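Local coordinates for putative heme binding protein (Tannerella forsythia, PDB 6EU8) that probably binds heme as a member of the HmuY-like family, with heme-binding properties that differ from those of its Porphyromonas gingivalis relative, at residues A[162-167]-A[191-196]; A[15-20]-A[24-29]; A[141-146]-A[175-180]; A[38-43]-A[112-117]. All coordinates share one frame; numbering follows the deposited sequence.

Interaction 1 of 4, residues A[162-167]-A[191-196]; sequences VKFKDG and YEFQPK
Phe164 meets Phe193 where strand 160-163 has just ended. Its CD2 lies 3.9 Å from CE1 of Phe193, and its CE2 is almost as close to that same carbon. Phe164 thus comes up against the rim of the Phe193 ring. Phe193 gets there because its CG stands anti to the backbone N (chi1 177°), which carries the ring out from strand 184-194. His70 touches both rings, edge-to-face with Phe164, so the pair belongs to a small aromatic cluster.

Phe164 also opens a type I beta turn that ends at Gly167. The turn is closed by the backbone bond from Gly167 N to Phe164 O, 3.0 Å long. Asp166 is exposed to solvent. A water lies 2.9 Å from its OD2 and accepts from Lys196 N, which makes a probable bridge. Asp166 OD1 takes the backbone N-H of Ser168, just after the turn.

Gly167 gives the direct polar link. Its O accepts from Lys196 NZ at 3.0 Å. The ammonium sits above the carbonyl plane, 51° out of it, and not on a lone pair. The lysine chain is bent at chi2 and chi4, and its CG packs 3.6 Å from Gly167 C.

The contact is thus apolar inside and polar at the surface. The two rings are buried against each other. At the exposed rim there is one lysine bond, set off the lone pairs, and one water. These would probably hold the C-terminus only loosely.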
loop_
_atom_site.group_PDB
_atom_site.type_symbol
_atom_site.label_atom_id
_atom_site.label_comp_id
_atom_site.label_asym_id
_atom_site.label_seq_id
_atom_site.Cartn_x
_atom_site.Cartn_y
_atom_site.Cartn_z
ATOM N N VAL A 162 7.965 -3.180 9.398
ATOM C CA VAL A 162 7.551 -4.250 8.501
ATOM C C VAL A 162 8.704 -5.253 8.343
ATOM O O VAL A 162 9.815 -4.844 8.001
ATOM C CB VAL A 162 7.164 -3.712 7.111
ATOM C CG1 VAL A 162 6.451 -4.784 6.306
ATOM C CG2 VAL A 162 6.246 -2.480 7.219
ATOM N N LYS A 163 8.389 -6.528 8.559
ATOM C CA LYS A 163 9.330 -7.665 8.356
ATOM C C LYS A 163 9.032 -8.338 7.034
ATOM O O LYS A 163 7.846 -8.660 6.761
ATOM C CB LYS A 163 9.152 -8.732 9.452
ATOM C CG LYS A 163 9.447 -8.283 10.869
ATOM C CD LYS A 163 8.826 -9.178 11.953
ATOM C CE LYS A 163 9.562 -10.484 12.160
ATOM N NZ LYS A 163 9.234 -11.020 13.509
ATOM N N PHE A 164 10.082 -8.590 6.225
ATOM C CA PHE A 164 9.944 -9.121 4.860
ATOM C C PHE A 164 10.334 -10.600 4.731
ATOM O O PHE A 164 10.949 -11.163 5.649
ATOM C CB PHE A 164 10.706 -8.239 3.880
ATOM C CG PHE A 164 10.233 -6.809 3.898
ATOM C CD1 PHE A 164 8.943 -6.504 3.462
ATOM C CD2 PHE A 164 11.038 -5.787 4.390
ATOM C CE1 PHE A 164 8.474 -5.199 3.522
ATOM C CE2 PHE A 164 10.581 -4.470 4.433
ATOM C CZ PHE A 164 9.289 -4.184 4.001
ATOM N N LYS A 165 9.927 -11.209 3.608
ATOM C CA LYS A 165 10.027 -12.664 3.416
ATOM C C LYS A 165 11.464 -13.199 3.404
ATOM O O LYS A 165 11.664 -14.392 3.676
ATOM C CB LYS A 165 9.277 -13.125 2.157
ATOM C CG LYS A 165 9.871 -12.694 0.833
ATOM C CD LYS A 165 8.992 -13.106 -0.336
ATOM C CE LYS A 165 9.613 -12.667 -1.655
ATOM N NZ LYS A 165 9.293 -13.619 -2.761
ATOM N N ASP A 166 12.435 -12.331 3.100
ATOM C CA ASP A 166 13.870 -12.678 3.204
ATOM C C ASP A 166 14.556 -12.421 4.573
ATOM O O ASP A 166 15.772 -12.619 4.706
ATOM C CB ASP A 166 14.664 -12.035 2.051
ATOM C CG ASP A 166 14.827 -10.537 2.194
ATOM O OD1 ASP A 166 13.996 -9.921 2.907
ATOM O OD2 ASP A 166 15.767 -9.985 1.569
ATOM N N GLY A 167 13.812 -12.009 5.593
ATOM C CA GLY A 167 14.399 -11.621 6.884
ATOM C C GLY A 167 14.827 -10.153 7.047
ATOM O O GLY A 167 15.160 -9.737 8.165
ATOM N N TYR A 191 12.015 6.101 5.155
ATOM C CA TYR A 191 12.251 4.782 5.725
ATOM C C TYR A 191 13.726 4.483 6.072
ATOM O O TYR A 191 14.615 5.131 5.541
ATOM C CB TYR A 191 11.690 3.662 4.809
ATOM C CG TYR A 191 12.363 3.523 3.485
ATOM C CD1 TYR A 191 11.969 4.267 2.383
ATOM C CD2 TYR A 191 13.428 2.622 3.318
ATOM C CE1 TYR A 191 12.585 4.107 1.142
ATOM C CE2 TYR A 191 14.042 2.478 2.110
ATOM C CZ TYR A 191 13.625 3.194 1.029
ATOM O OH TYR A 191 14.246 3.029 -0.179
ATOM N N GLU A 192 13.918 3.500 6.930
ATOM C CA GLU A 192 15.252 2.932 7.243
ATOM C C GLU A 192 15.142 1.397 7.079
ATOM O O GLU A 192 14.492 0.731 7.881
ATOM C CB GLU A 192 15.715 3.351 8.655
ATOM C CG GLU A 192 15.775 4.865 8.838
ATOM C CD GLU A 192 16.511 5.331 10.098
ATOM O OE1 GLU A 192 16.769 4.517 10.998
ATOM O OE2 GLU A 192 16.812 6.553 10.177
ATOM N N PHE A 193 15.772 0.868 6.031
ATOM C CA PHE A 193 15.697 -0.567 5.648
ATOM C C PHE A 193 16.992 -1.281 6.052
ATOM O O PHE A 193 18.049 -0.799 5.684
ATOM C CB PHE A 193 15.515 -0.668 4.129
ATOM C CG PHE A 193 15.492 -2.076 3.584
ATOM C CD1 PHE A 193 14.311 -2.806 3.504
ATOM C CD2 PHE A 193 16.656 -2.658 3.107
ATOM C CE1 PHE A 193 14.286 -4.095 2.993
ATOM C CE2 PHE A 193 16.639 -3.938 2.589
ATOM C CZ PHE A 193 15.460 -4.669 2.539
ATOM N N GLN A 194 16.862 -2.397 6.772
ATOM C CA GLN A 194 18.008 -3.265 7.134
ATOM C C GLN A 194 18.090 -4.493 6.182
ATOM O O GLN A 194 17.306 -5.426 6.377
ATOM C CB GLN A 194 17.862 -3.722 8.584
ATOM C CG GLN A 194 18.999 -4.640 9.064
ATOM C CD GLN A 194 20.378 -4.024 8.873
ATOM O OE1 GLN A 194 20.721 -3.049 9.536
ATOM N NE2 GLN A 194 21.159 -4.567 7.932
ATOM N N PRO A 195 19.049 -4.500 5.201
ATOM C CA PRO A 195 19.206 -5.684 4.337
ATOM C C PRO A 195 19.785 -6.900 5.065
ATOM O O PRO A 195 20.462 -6.756 6.094
ATOM C CB PRO A 195 20.160 -5.222 3.227
ATOM C CG PRO A 195 20.357 -3.756 3.418
ATOM C CD PRO A 195 20.022 -3.449 4.833
ATOM N N LYS A 196 19.483 -8.082 4.535
ATOM C CA LYS A 196 20.106 -9.334 4.979
ATOM C C LYS A 196 21.047 -9.824 3.884
ATOM O O LYS A 196 21.099 -9.298 2.770
ATOM C CB LYS A 196 19.045 -10.409 5.271
ATOM C CG LYS A 196 18.406 -10.316 6.648
ATOM C CD LYS A 196 19.443 -10.521 7.744
ATOM C CE LYS A 196 18.831 -11.057 9.022
ATOM N NZ LYS A 196 17.831 -10.105 9.570
ATOM O OXT LYS A 196 21.799 -10.773 4.103
HETATM O O HOH W 1 17.835 -7.942 2.044
#

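Interaction 2 of 4, residues A[15-20]-A[24-29]; sequences KTIDAT and MWTYVN
Ile17 and Thr26 meet by side chains alone: their strands run nearly antiparallel, and segments 15-20 and 24-29 are only four residues apart in sequence, yet the strands sit in different sheets. Side chains fill the gap between strands 11-18 and 24-28 as in a beta sandwich. The two short segments, 15-18 and 24-28, approach to 8.5 Å between axes, with 158° between their directions. Strand 11-18 pairs with strand 184-194. Strand 24-28 lies between strands 35-39 and 71-74.

The contact is mainly apolar. Ile17 points both its branches across. Its CG2, anti to the backbone N, lies 3.7 Å from Thr26 CG2 and equally close to Thr26 CB. The two side chains run alongside one another, pointing opposite ways. Thr26 shows its methyl to Ile17, and its OG1 is hydrogen-bonded to Thr37 OG1 on the next strand. A buried hydroxyl is thereby satisfied within its own sheet. Ile73 and Phe189 also pack on Ile17, one from each sheet.

Past Ile17 the first strand ends in an Asx turn. Asp18 OD1 accepts from Thr20 N at 3.1 Å, nearly along its C-O axis. The same oxygen takes Thr20 OG1 at 2.7 Å on its syn lone pair. Two bonds from Thr20 thus hold OD1.

The other branch of Ile17 runs toward Val28. There the methyl CD1 stops 4.0 Å from Val28 CG2.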
loop_
_atom_site.group_PDB
_atom_site.type_symbol
_atom_site.label_atom_id
_atom_site.label_comp_id
_atom_site.label_asym_id
_atom_site.label_seq_id
_atom_site.Cartn_x
_atom_site.Cartn_y
_atom_site.Cartn_z
ATOM N N LYS A 15 10.688 8.410 -0.377
ATOM C CA LYS A 15 10.060 8.124 -1.666
ATOM C C LYS A 15 8.735 8.839 -1.815
ATOM O O LYS A 15 8.042 9.047 -0.824
ATOM C CB LYS A 15 9.743 6.636 -1.798
ATOM C CG LYS A 15 10.888 5.761 -2.234
ATOM C CD LYS A 15 11.233 6.043 -3.677
ATOM C CE LYS A 15 11.737 4.808 -4.372
ATOM N NZ LYS A 15 12.339 5.260 -5.651
ATOM N N THR A 16 8.389 9.155 -3.056
ATOM C CA THR A 16 7.071 9.695 -3.401
ATOM C C THR A 16 6.480 8.828 -4.510
ATOM O O THR A 16 7.091 8.670 -5.571
ATOM C CB THR A 16 7.156 11.168 -3.832
ATOM O OG1 THR A 16 7.637 11.941 -2.718
ATOM C CG2 THR A 16 5.786 11.681 -4.264
ATOM N N ILE A 17 5.309 8.238 -4.241
ATOM C CA ILE A 17 4.638 7.302 -5.157
ATOM C C ILE A 17 3.317 7.889 -5.687
ATOM O O ILE A 17 2.438 8.284 -4.916
ATOM C CB ILE A 17 4.340 5.931 -4.468
ATOM C CG1 ILE A 17 5.606 5.305 -3.866
ATOM C CG2 ILE A 17 3.605 4.979 -5.416
ATOM C CD1 ILE A 17 6.684 4.942 -4.869
ATOM N N ASP A 18 3.164 7.903 -7.009
ATOM C CA ASP A 18 1.901 8.296 -7.636
ATOM C C ASP A 18 0.941 7.115 -7.658
ATOM O O ASP A 18 0.971 6.297 -8.584
ATOM C CB ASP A 18 2.145 8.837 -9.044
ATOM C CG ASP A 18 0.876 9.261 -9.752
ATOM O OD1 ASP A 18 -0.245 9.072 -9.232
ATOM O OD2 ASP A 18 1.009 9.770 -10.893
ATOM N N ALA A 19 0.095 7.038 -6.626
ATOM C CA ALA A 19 -0.943 5.989 -6.504
ATOM C C ALA A 19 -2.340 6.569 -6.749
ATOM O O ALA A 19 -3.323 6.084 -6.212
ATOM C CB ALA A 19 -0.840 5.329 -5.125
ATOM N N THR A 20 -2.438 7.579 -7.625
ATOM C CA THR A 20 -3.723 8.234 -7.881
ATOM C C THR A 20 -4.749 7.382 -8.640
ATOM O O THR A 20 -5.947 7.596 -8.493
ATOM C CB THR A 20 -3.526 9.567 -8.672
ATOM O OG1 THR A 20 -2.854 9.318 -9.909
ATOM C CG2 THR A 20 -2.780 10.570 -7.819
ATOM N N MET A 24 -4.538 0.689 -10.621
ATOM C CA MET A 24 -3.139 0.322 -10.555
ATOM C C MET A 24 -2.613 -0.015 -9.155
ATOM O O MET A 24 -3.129 0.482 -8.146
ATOM C CB MET A 24 -2.260 1.466 -11.086
ATOM C CG MET A 24 -2.550 2.010 -12.472
ATOM S SD MET A 24 -2.235 0.741 -13.713
ATOM C CE MET A 24 -2.973 1.453 -15.189
ATOM N N TRP A 25 -1.577 -0.855 -9.132
ATOM C CA TRP A 25 -0.681 -1.004 -7.989
ATOM C C TRP A 25 0.724 -0.528 -8.374
ATOM O O TRP A 25 1.173 -0.811 -9.477
ATOM C CB TRP A 25 -0.583 -2.460 -7.574
ATOM C CG TRP A 25 -1.790 -3.058 -6.904
ATOM C CD1 TRP A 25 -2.778 -3.757 -7.493
ATOM C CD2 TRP A 25 -2.072 -3.073 -5.500
ATOM N NE1 TRP A 25 -3.703 -4.175 -6.561
ATOM C CE2 TRP A 25 -3.280 -3.765 -5.327
ATOM C CE3 TRP A 25 -1.437 -2.533 -4.375
ATOM C CZ2 TRP A 25 -3.826 -3.986 -4.070
ATOM C CZ3 TRP A 25 -2.006 -2.720 -3.149
ATOM C CH2 TRP A 25 -3.183 -3.439 -3.001
ATOM N N THR A 26 1.444 0.112 -7.447
ATOM C CA THR A 26 2.874 0.412 -7.612
ATOM C C THR A 26 3.676 -0.433 -6.625
ATOM O O THR A 26 3.492 -0.308 -5.399
ATOM C CB THR A 26 3.157 1.923 -7.457
ATOM O OG1 THR A 26 2.419 2.621 -8.470
ATOM C CG2 THR A 26 4.634 2.240 -7.661
ATOM N N TYR A 27 4.550 -1.305 -7.157
ATOM C CA TYR A 27 5.391 -2.232 -6.379
ATOM C C TYR A 27 6.743 -1.562 -6.090
ATOM O O TYR A 27 7.347 -1.003 -7.004
ATOM C CB TYR A 27 5.554 -3.571 -7.163
ATOM C CG TYR A 27 4.215 -4.232 -7.485
ATOM C CD1 TYR A 27 3.497 -3.915 -8.653
ATOM C CD2 TYR A 27 3.632 -5.127 -6.604
ATOM C CE1 TYR A 27 2.256 -4.499 -8.918
ATOM C CE2 TYR A 27 2.373 -5.703 -6.856
ATOM C CZ TYR A 27 1.696 -5.384 -8.024
ATOM O OH TYR A 27 0.444 -5.951 -8.296
ATOM N N VAL A 28 7.180 -1.582 -4.828
ATOM C CA VAL A 28 8.346 -0.790 -4.356
ATOM C C VAL A 28 9.417 -1.690 -3.724
ATOM O O VAL A 28 9.144 -2.423 -2.779
ATOM C CB VAL A 28 7.935 0.277 -3.297
ATOM C CG1 VAL A 28 9.116 1.183 -2.884
ATOM C CG2 VAL A 28 6.760 1.128 -3.791
ATOM N N ASN A 29 10.656 -1.588 -4.262
ATOM C CA ASN A 29 11.846 -2.210 -3.684
ATOM C C ASN A 29 12.560 -1.186 -2.793
ATOM O O ASN A 29 13.082 -0.180 -3.301
ATOM C CB ASN A 29 12.785 -2.652 -4.818
ATOM C CG ASN A 29 13.935 -3.511 -4.331
ATOM O OD1 ASN A 29 14.587 -3.191 -3.340
ATOM N ND2 ASN A 29 14.185 -4.618 -5.026
#

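Interaction 3 of 4, residues A[141-146]-A[175-180]; sequences KTWIVE and TDATND
Trp143 and Ala177 make the main apolar contact. The far end of the indole reaches the alanine: CH2 lies 3.7 Å from Ala177 CB, and CZ3 is a little farther off. Ile144 adds a second, looser touch, with its CD1 4.3 Å from the same methyl. That CD1 also rests on one face of the Trp143 ring, 3.6 Å above the plane, nearer the ring's margin than its middle. The CG of Trp143 sits between the backbone N and the carbonyl carbon (chi1 80°), an unusual placing that sends the ring toward segment 175-180. Phe76 and Phe174 pack against the indole as well.

Polar contact across the gap is slight. Asp176 O lies at the edge of the indole, 3.9 Å from CZ3. The indole NE1 donates to Phe76 O, so this buried polar atom is satisfied. Within 175-180, Thr175 OG1 donates to Asp176 OD1 at 2.8 Å, from the anti side and 32° out of the carboxylate plane.

The backbone is irregular on both sides. Val154 is paired with two residues, Val145 and Glu146, and Ser188 with Thr175 and Asp176. These are two classic beta bulges at corners of the chain. The 3-10 turn leading into strand 144-146 packs on the bulged end of strand 169-178.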
loop_
_atom_site.group_PDB
_atom_site.type_symbol
_atom_site.label_atom_id
_atom_site.label_comp_id
_atom_site.label_asym_id
_atom_site.label_seq_id
_atom_site.Cartn_x
_atom_site.Cartn_y
_atom_site.Cartn_z
ATOM N N LYS A 141 -2.835 -0.165 6.916
ATOM C CA LYS A 141 -4.039 0.639 6.530
ATOM C C LYS A 141 -4.256 1.798 7.487
ATOM O O LYS A 141 -4.757 2.869 7.090
ATOM C CB LYS A 141 -5.273 -0.259 6.526
ATOM C CG LYS A 141 -6.562 0.352 5.959
ATOM C CD LYS A 141 -7.760 -0.565 6.231
ATOM C CE LYS A 141 -9.092 0.148 6.089
ATOM N NZ LYS A 141 -9.562 0.132 4.690
ATOM N N THR A 142 -3.851 1.618 8.737
ATOM C CA THR A 142 -4.001 2.669 9.746
ATOM C C THR A 142 -3.089 3.890 9.598
ATOM O O THR A 142 -3.182 4.824 10.418
ATOM C CB THR A 142 -3.888 2.112 11.176
ATOM O OG1 THR A 142 -2.527 1.790 11.506
ATOM C CG2 THR A 142 -4.804 0.908 11.364
ATOM N N TRP A 143 -2.211 3.937 8.591
ATOM C CA TRP A 143 -1.411 5.143 8.308
ATOM C C TRP A 143 -2.307 6.374 8.066
ATOM O O TRP A 143 -1.878 7.485 8.307
ATOM C CB TRP A 143 -0.428 4.934 7.147
ATOM C CG TRP A 143 -0.975 5.026 5.721
ATOM C CD1 TRP A 143 -1.645 4.076 5.010
ATOM C CD2 TRP A 143 -0.809 6.142 4.841
ATOM N NE1 TRP A 143 -1.952 4.549 3.750
ATOM C CE2 TRP A 143 -1.407 5.801 3.608
ATOM C CE3 TRP A 143 -0.196 7.392 4.978
ATOM C CZ2 TRP A 143 -1.431 6.679 2.517
ATOM C CZ3 TRP A 143 -0.198 8.263 3.882
ATOM C CH2 TRP A 143 -0.807 7.897 2.664
ATOM N N ILE A 144 -3.537 6.137 7.592
ATOM C CA ILE A 144 -4.577 7.189 7.496
ATOM C C ILE A 144 -5.491 7.060 8.721
ATOM O O ILE A 144 -6.113 6.027 8.934
ATOM C CB ILE A 144 -5.409 6.996 6.203
ATOM C CG1 ILE A 144 -4.553 7.140 4.942
ATOM C CG2 ILE A 144 -6.655 7.904 6.185
ATOM C CD1 ILE A 144 -3.897 8.487 4.751
ATOM N N VAL A 145 -5.572 8.125 9.530
ATOM C CA VAL A 145 -6.529 8.179 10.617
ATOM C C VAL A 145 -7.948 8.470 10.052
ATOM O O VAL A 145 -8.911 7.807 10.444
ATOM C CB VAL A 145 -6.164 9.266 11.644
ATOM C CG1 VAL A 145 -7.219 9.352 12.775
ATOM C CG2 VAL A 145 -4.765 9.016 12.228
ATOM N N GLU A 146 -8.040 9.493 9.203
ATOM C CA GLU A 146 -9.316 9.898 8.560
ATOM C C GLU A 146 -9.049 10.331 7.135
ATOM O O GLU A 146 -8.072 11.039 6.874
ATOM C CB GLU A 146 -9.890 11.164 9.220
ATOM C CG GLU A 146 -10.520 11.087 10.577
ATOM C CD GLU A 146 -11.265 12.400 10.843
ATOM O OE1 GLU A 146 -12.285 12.639 10.158
ATOM O OE2 GLU A 146 -10.792 13.215 11.663
ATOM N N THR A 175 4.703 10.557 5.468
ATOM C CA THR A 175 4.772 12.008 5.637
ATOM C C THR A 175 3.707 12.791 4.886
ATOM O O THR A 175 3.335 13.885 5.333
ATOM C CB THR A 175 6.161 12.564 5.248
ATOM O OG1 THR A 175 6.441 12.338 3.860
ATOM C CG2 THR A 175 7.246 11.950 6.121
ATOM N N ASP A 176 3.228 12.274 3.753
ATOM C CA ASP A 176 2.234 12.975 2.931
ATOM C C ASP A 176 1.314 12.004 2.193
ATOM O O ASP A 176 1.747 10.916 1.760
ATOM C CB ASP A 176 2.909 13.904 1.888
ATOM C CG ASP A 176 3.932 14.889 2.507
ATOM O OD1 ASP A 176 5.134 14.519 2.660
ATOM O OD2 ASP A 176 3.544 16.064 2.791
ATOM N N ALA A 177 0.057 12.417 2.032
ATOM C CA ALA A 177 -0.944 11.695 1.204
ATOM C C ALA A 177 -1.449 12.488 0.006
ATOM O O ALA A 177 -2.240 11.960 -0.804
ATOM C CB ALA A 177 -2.111 11.298 2.059
ATOM N N THR A 178 -1.010 13.747 -0.103
ATOM C CA THR A 178 -1.305 14.597 -1.237
ATOM C C THR A 178 -0.017 15.261 -1.732
ATOM O O THR A 178 0.940 15.391 -0.979
ATOM C CB THR A 178 -2.302 15.729 -0.865
ATOM O OG1 THR A 178 -1.679 16.666 0.027
ATOM C CG2 THR A 178 -3.526 15.199 -0.146
ATOM N N ASN A 179 -0.032 15.724 -2.969
ATOM C CA ASN A 179 1.051 16.557 -3.536
ATOM C C ASN A 179 0.850 18.034 -3.119
ATOM O O ASN A 179 -0.016 18.344 -2.319
ATOM C CB ASN A 179 1.161 16.354 -5.065
ATOM C CG ASN A 179 -0.011 16.960 -5.856
ATOM O OD1 ASN A 179 -0.937 17.544 -5.293
ATOM N ND2 ASN A 179 0.036 16.799 -7.162
ATOM N N ASP A 180 1.671 18.940 -3.668
ATOM C CA ASP A 180 1.600 20.365 -3.298
ATOM C C ASP A 180 0.347 21.093 -3.849
ATOM O O ASP A 180 0.043 22.216 -3.423
ATOM C CB ASP A 180 2.877 21.097 -3.737
ATOM C CG ASP A 180 4.132 20.629 -2.989
ATOM O OD1 ASP A 180 4.041 20.097 -1.864
ATOM O OD2 ASP A 180 5.244 20.817 -3.531
#

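Interaction 4 of 4, residues A[38-43]-A[112-117]; sequences HRDFSE and DKMLVG
Asp40 and Met114 meet through one van der Waals contact. The carboxylate OD2 lies 3.7 Å from the methionine methyl CE, and the two side chains reach toward each other across the gap. The CG of Met114 is anti to its backbone N (chi1 -169°), and the chain bends only at chi3, which turns CE toward the aspartate. A second, looser apolar touch joins Asp40 CB to Val116 CG1 at 4.4 Å.

Hydrogen bonds gather on the carboxylate. Asp40 OD1 accepts from Ser42 OG at 2.7 Å on its syn lone pair. Ser42 N reaches the same oxygen at 3.0 Å from above the carboxylate plane, 46° out of it. This second bond makes an Asx turn. Trp44 NE1 is a further donor to OD1, while Trp25 NE1 donates to OD2.

The backbone of 112-117 is bulged: Val116 and Gly117 both pair with Thr129 on strand 127-136, a classic beta bulge.

Asp40 is buried, yet both its oxygens are gripped by donors, two of them indole N-H groups. These bonds would offset the cost of burying the group and probably favour its charged form. Ser42, Trp44 and Trp25 meet its polar demand, so the side toward Met114 and Val116 can be plain apolar packing.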
loop_
_atom_site.group_PDB
_atom_site.type_symbol
_atom_site.label_atom_id
_atom_site.label_comp_id
_atom_site.label_asym_id
_atom_site.label_seq_id
_atom_site.Cartn_x
_atom_site.Cartn_y
_atom_site.Cartn_z
ATOM N N HIS A 38 1.672 -1.626 -12.357
ATOM C CA HIS A 38 0.895 -2.546 -13.209
ATOM C C HIS A 38 -0.581 -2.516 -12.830
ATOM O O HIS A 38 -0.925 -2.350 -11.655
ATOM C CB HIS A 38 1.333 -3.992 -13.037
ATOM C CG HIS A 38 2.760 -4.250 -13.413
ATOM N ND1 HIS A 38 3.139 -4.549 -14.704
ATOM C CD2 HIS A 38 3.892 -4.229 -12.677
ATOM C CE1 HIS A 38 4.449 -4.730 -14.740
ATOM N NE2 HIS A 38 4.934 -4.533 -13.526
ATOM N N ARG A 39 -1.448 -2.680 -13.821
ATOM C CA ARG A 39 -2.885 -2.835 -13.611
ATOM C C ARG A 39 -3.168 -4.055 -12.721
ATOM O O ARG A 39 -2.547 -5.111 -12.890
ATOM C CB ARG A 39 -3.595 -3.002 -14.975
ATOM C CG ARG A 39 -5.110 -3.157 -14.932
ATOM C CD ARG A 39 -5.673 -3.347 -16.350
ATOM N NE ARG A 39 -7.117 -3.561 -16.432
ATOM C CZ ARG A 39 -7.747 -4.690 -16.132
ATOM N NH1 ARG A 39 -7.055 -5.724 -15.703
ATOM N NH2 ARG A 39 -9.071 -4.776 -16.244
ATOM N N ASP A 40 -4.061 -3.890 -11.749
ATOM C CA ASP A 40 -4.509 -4.993 -10.866
ATOM C C ASP A 40 -4.818 -6.256 -11.672
ATOM O O ASP A 40 -5.465 -6.160 -12.724
ATOM C CB ASP A 40 -5.701 -4.512 -10.009
ATOM C CG ASP A 40 -6.274 -5.595 -9.115
ATOM O OD1 ASP A 40 -7.029 -6.439 -9.636
ATOM O OD2 ASP A 40 -5.964 -5.592 -7.886
ATOM N N PHE A 41 -4.349 -7.422 -11.177
ATOM C CA PHE A 41 -4.400 -8.722 -11.895
ATOM C C PHE A 41 -5.628 -9.607 -11.631
ATOM O O PHE A 41 -5.731 -10.715 -12.188
ATOM C CB PHE A 41 -3.097 -9.559 -11.604
ATOM C CG PHE A 41 -1.798 -8.829 -11.914
ATOM C CD1 PHE A 41 -1.505 -8.414 -13.203
ATOM C CD2 PHE A 41 -0.869 -8.552 -10.924
ATOM C CE1 PHE A 41 -0.313 -7.758 -13.502
ATOM C CE2 PHE A 41 0.316 -7.857 -11.209
ATOM C CZ PHE A 41 0.576 -7.451 -12.508
ATOM N N SER A 42 -6.597 -9.140 -10.832
ATOM C CA SER A 42 -7.757 -9.951 -10.499
ATOM C C SER A 42 -8.849 -9.882 -11.597
ATOM O O SER A 42 -8.792 -9.030 -12.480
ATOM C CB SER A 42 -8.305 -9.529 -9.134
ATOM O OG SER A 42 -8.956 -8.282 -9.180
ATOM N N GLU A 43 -9.834 -10.776 -11.515
ATOM C CA GLU A 43 -11.045 -10.611 -12.311
ATOM C C GLU A 43 -11.837 -9.427 -11.687
ATOM O O GLU A 43 -12.054 -9.396 -10.487
ATOM C CB GLU A 43 -11.900 -11.886 -12.357
ATOM C CG GLU A 43 -13.136 -11.714 -13.214
ATOM C CD GLU A 43 -13.922 -12.997 -13.348
ATOM O OE1 GLU A 43 -14.756 -13.304 -12.457
ATOM O OE2 GLU A 43 -13.637 -13.712 -14.349
ATOM N N ASP A 112 -14.317 -8.588 -3.503
ATOM C CA ASP A 112 -15.294 -7.652 -4.080
ATOM C C ASP A 112 -15.453 -6.408 -3.232
ATOM O O ASP A 112 -16.579 -5.936 -2.956
ATOM C CB ASP A 112 -16.651 -8.346 -4.292
ATOM C CG ASP A 112 -16.628 -9.355 -5.421
ATOM O OD1 ASP A 112 -15.862 -9.211 -6.373
ATOM O OD2 ASP A 112 -17.461 -10.293 -5.394
ATOM N N LYS A 113 -14.323 -5.858 -2.809
ATOM C CA LYS A 113 -14.331 -4.704 -1.887
ATOM C C LYS A 113 -13.423 -3.561 -2.334
ATOM O O LYS A 113 -13.797 -2.395 -2.200
ATOM C CB LYS A 113 -14.002 -5.151 -0.463
ATOM C CG LYS A 113 -15.219 -5.746 0.260
ATOM C CD LYS A 113 -14.861 -6.537 1.511
ATOM C CE LYS A 113 -16.115 -7.110 2.171
ATOM N NZ LYS A 113 -15.808 -8.265 3.066
ATOM N N MET A 114 -12.234 -3.848 -2.868
ATOM C CA MET A 114 -11.289 -2.778 -3.235
ATOM C C MET A 114 -11.663 -2.100 -4.554
ATOM O O MET A 114 -11.819 -2.780 -5.575
ATOM C CB MET A 114 -9.860 -3.296 -3.303
ATOM C CG MET A 114 -8.796 -2.196 -3.415
ATOM S SD MET A 114 -7.105 -2.789 -3.714
ATOM C CE MET A 114 -7.227 -3.225 -5.411
ATOM N N LEU A 115 -11.824 -0.766 -4.547
ATOM C CA LEU A 115 -12.235 -0.062 -5.758
ATOM C C LEU A 115 -11.176 -0.049 -6.843
ATOM O O LEU A 115 -10.040 0.398 -6.607
ATOM C CB LEU A 115 -12.572 1.412 -5.460
ATOM C CG LEU A 115 -13.948 1.755 -4.950
ATOM C CD1 LEU A 115 -13.983 3.239 -4.588
ATOM C CD2 LEU A 115 -14.992 1.479 -6.018
ATOM N N VAL A 116 -11.559 -0.481 -8.048
ATOM C CA VAL A 116 -10.723 -0.356 -9.237
ATOM C C VAL A 116 -11.310 0.505 -10.381
ATOM O O VAL A 116 -10.635 0.751 -11.365
ATOM C CB VAL A 116 -10.298 -1.756 -9.783
ATOM C CG1 VAL A 116 -9.433 -2.503 -8.774
ATOM C CG2 VAL A 116 -11.512 -2.600 -10.158
ATOM N N GLY A 117 -12.532 1.010 -10.169
ATOM C CA GLY A 117 -13.207 1.882 -11.162
ATOM C C GLY A 117 -14.281 2.667 -10.420
ATOM O O GLY A 117 -15.208 2.086 -9.838
#

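Overall arrangement
Along the chain the contacts open in the order interaction 2, interaction 4, interaction 3, interaction 1. The segments of interactions 3 and 1 alternate, in the order 141-146, 162-167, 175-180, 191-196. All four reach the large antiparallel sheet. Interactions 2 and 4 join it to the four-stranded sheet, through neighbouring strands 24-28 and 35-39. Their centres are about 15 Å apart and they touch, with Trp25 packing on Met114. Interactions 1 and 2 touch through Tyr191 and Lys15. Interactions 1 and 4, about 27 Å apart between centres, lie on opposite sides of the chain's centre. Interaction 3 joins the large sheet to the two-stranded one, while interaction 1 stays within the large sheet.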